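Local coordinates for uncharacterized protein (Eubacterium rectale, PDB 5COZ), which is of unknown function but is probably an exported lipoprotein with a YycH-like domain, possibly of regulatory role, at residues A[60-66]-A[313-319]. Sequence-based numbering, arbitrary orientation.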
loop_
_atom_site.group_PDB
_atom_site.type_symbol
_atom_site.label_atom_id
_atom_site.label_comp_id
_atom_site.label_asym_id
_atom_site.label_seq_id
_atom_site.Cartn_x
_atom_site.Cartn_y
_atom_site.Cartn_z
ATOM N N LYS A 60 0.470 20.670 4.065
ATOM C CA LYS A 60 -0.901 21.109 3.896
ATOM C C LYS A 60 -1.900 20.058 4.320
ATOM O O LYS A 60 -1.673 18.873 4.122
ATOM C CB LYS A 60 -1.211 21.354 2.402
ATOM C CG LYS A 60 -0.413 22.468 1.773
ATOM C CD LYS A 60 -0.671 22.397 0.250
ATOM C CE LYS A 60 -0.105 23.572 -0.490
ATOM N NZ LYS A 60 -0.928 24.797 -0.238
ATOM N N SER A 61 -3.016 20.509 4.889
ATOM C CA SER A 61 -4.234 19.737 5.019
ATOM C C SER A 61 -5.177 20.279 3.986
ATOM O O SER A 61 -5.034 21.425 3.543
ATOM C CB SER A 61 -4.841 19.873 6.405
ATOM O OG SER A 61 -3.989 19.228 7.329
ATOM N N GLY A 62 -6.158 19.484 3.609
ATOM C CA GLY A 62 -7.085 19.993 2.609
ATOM C C GLY A 62 -8.341 19.170 2.484
ATOM O O GLY A 62 -8.709 18.403 3.384
ATOM N N LYS A 63 -9.039 19.429 1.397
ATOM C CA LYS A 63 -10.229 18.686 0.999
ATOM C C LYS A 63 -9.931 18.061 -0.330
ATOM O O LYS A 63 -9.313 18.713 -1.193
ATOM C CB LYS A 63 -11.451 19.598 0.852
ATOM C CG LYS A 63 -11.849 20.398 2.081
ATOM C CD LYS A 63 -12.650 19.591 3.050
ATOM C CE LYS A 63 -13.281 20.503 4.080
ATOM N NZ LYS A 63 -13.862 19.679 5.166
ATOM N N VAL A 64 -10.377 16.820 -0.523
ATOM C CA VAL A 64 -10.258 16.120 -1.813
ATOM C C VAL A 64 -11.599 15.543 -2.168
ATOM O O VAL A 64 -12.439 15.328 -1.286
ATOM C CB VAL A 64 -9.196 14.968 -1.795
ATOM C CG1 VAL A 64 -7.793 15.480 -1.469
ATOM C CG2 VAL A 64 -9.608 13.856 -0.827
ATOM N N LYS A 65 -11.796 15.256 -3.446
ATOM C CA LYS A 65 -12.995 14.584 -3.922
ATOM C C LYS A 65 -12.599 13.239 -4.442
ATOM O O LYS A 65 -11.577 13.107 -5.102
ATOM C CB LYS A 65 -13.652 15.401 -5.058
ATOM C CG LYS A 65 -14.525 16.537 -4.579
ATOM C CD LYS A 65 -15.351 17.094 -5.745
ATOM C CE LYS A 65 -16.359 18.124 -5.285
ATOM N NZ LYS A 65 -15.739 19.457 -5.048
ATOM N N ALA A 66 -13.433 12.239 -4.209
ATOM C CA ALA A 66 -13.192 10.936 -4.786
ATOM C C ALA A 66 -13.227 11.012 -6.306
ATOM O O ALA A 66 -14.065 11.741 -6.862
ATOM C CB ALA A 66 -14.281 9.972 -4.311
ATOM N N GLU A 313 -19.060 12.833 -1.186
ATOM C CA GLU A 313 -17.858 12.235 -1.820
ATOM C C GLU A 313 -16.585 13.106 -1.642
ATOM O O GLU A 313 -15.579 12.872 -2.321
ATOM C CB GLU A 313 -18.053 11.870 -3.313
ATOM C CG GLU A 313 -19.437 11.399 -3.760
ATOM C CD GLU A 313 -20.132 10.314 -2.958
ATOM O OE1 GLU A 313 -19.495 9.278 -2.663
ATOM O OE2 GLU A 313 -21.335 10.489 -2.655
ATOM N N THR A 314 -16.631 14.093 -0.718
ATOM C CA THR A 314 -15.483 14.916 -0.298
ATOM C C THR A 314 -14.895 14.303 1.015
ATOM O O THR A 314 -15.619 13.747 1.854
ATOM C CB THR A 314 -15.885 16.409 -0.143
ATOM O OG1 THR A 314 -16.281 16.911 -1.418
ATOM C CG2 THR A 314 -14.752 17.303 0.406
ATOM N N TYR A 315 -13.582 14.431 1.164
ATOM C CA TYR A 315 -12.865 13.937 2.327
ATOM C C TYR A 315 -11.922 14.984 2.811
ATOM O O TYR A 315 -11.380 15.723 1.989
ATOM C CB TYR A 315 -12.016 12.700 1.920
ATOM C CG TYR A 315 -12.783 11.531 1.354
ATOM C CD1 TYR A 315 -13.286 11.564 0.059
ATOM C CD2 TYR A 315 -12.993 10.382 2.108
ATOM C CE1 TYR A 315 -14.016 10.496 -0.461
ATOM C CE2 TYR A 315 -13.699 9.298 1.595
ATOM C CZ TYR A 315 -14.243 9.376 0.319
ATOM O OH TYR A 315 -14.935 8.311 -0.223
ATOM N N ASP A 316 -11.652 15.032 4.115
ATOM C CA ASP A 316 -10.569 15.852 4.638
ATOM C C ASP A 316 -9.299 15.036 4.464
ATOM O O ASP A 316 -9.327 13.816 4.711
ATOM C CB ASP A 316 -10.774 16.164 6.117
ATOM C CG ASP A 316 -11.835 17.221 6.322
ATOM O OD1 ASP A 316 -11.550 18.403 6.043
ATOM O OD2 ASP A 316 -12.943 16.867 6.776
ATOM N N ILE A 317 -8.214 15.662 4.047
ATOM C CA ILE A 317 -6.925 14.984 3.876
ATOM C C ILE A 317 -5.949 15.624 4.855
ATOM O O ILE A 317 -5.785 16.852 4.832
ATOM C CB ILE A 317 -6.441 15.012 2.406
ATOM C CG1 ILE A 317 -5.123 14.241 2.244
ATOM C CG2 ILE A 317 -6.363 16.435 1.774
ATOM C CD1 ILE A 317 -4.739 13.961 0.786
ATOM N N LYS A 318 -5.381 14.810 5.781
ATOM C CA LYS A 318 -4.525 15.381 6.821
ATOM C C LYS A 318 -3.328 14.492 7.002
ATOM O O LYS A 318 -3.461 13.261 6.883
ATOM C CB LYS A 318 -5.295 15.479 8.163
ATOM C CG LYS A 318 -6.517 16.420 8.066
ATOM C CD LYS A 318 -7.244 16.568 9.404
ATOM C CE LYS A 318 -6.456 17.436 10.374
ATOM N NZ LYS A 318 -7.081 17.479 11.729
ATOM N N PRO A 319 -2.153 15.054 7.321
ATOM C CA PRO A 319 -0.980 14.191 7.486
ATOM C C PRO A 319 -1.003 13.453 8.808
ATOM O O PRO A 319 -1.416 14.001 9.854
ATOM C CB PRO A 319 0.198 15.180 7.454
ATOM C CG PRO A 319 -0.393 16.472 8.024
ATOM C CD PRO A 319 -1.803 16.488 7.465
HETATM O O HOH W 1 -8.883 19.187 6.033
HETATM O O HOH W 2 -14.802 19.406 -2.446
#
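Gly62 and Ile317 exchange two backbone hydrogen bonds, as do Val64 and Tyr315, and these two hydrogen-bonded pairs set the antiparallel register of strand 60-66 against strand 314-319. Ala66 N extends the series to Glu313 O at 2.9 Å, just before the second strand begins. Between the N-H bonds, CA-H groups lean on the same carbonyls, as where Lys63 CA lies 3.3 Å from Tyr315 O.

The polar face illustrates how a non-hydrogen-bonded pair can be joined through its side chains. Lys63, bent at chi2 (-81°), runs alongside Asp316 and brings Lys63 NZ to 2.8 Å from Asp316 OD1, on the syn side but 31° out of the carboxylate plane. A water donates to both Asp316 OD1 and Gly62 O, tying the carboxylate to the backbone. Lys63 NZ also forms a salt bridge with Asp310, so its charge is probably shared between two carboxylates.

On the other face the contacts are apolar. Val64 crosses Ile317 at about a right angle, Val64 CG1 lying 3.7 Å from Ile317 CG2, while its other methyl meets Tyr315 CB. Ala66 CB sits at the edge of the Tyr315 ring, 3.9 Å from Tyr315 CE1.

Leu307 of strand 295-311 packs against Val64 and Ile317, and Tyr237 and Tyr262 meet the Tyr315 ring edge-to-face. Strand 58-66 lies between strands 262-272 and 314-330, antiparallel to both, so the contact joins segments far apart in sequence within the mixed sheet.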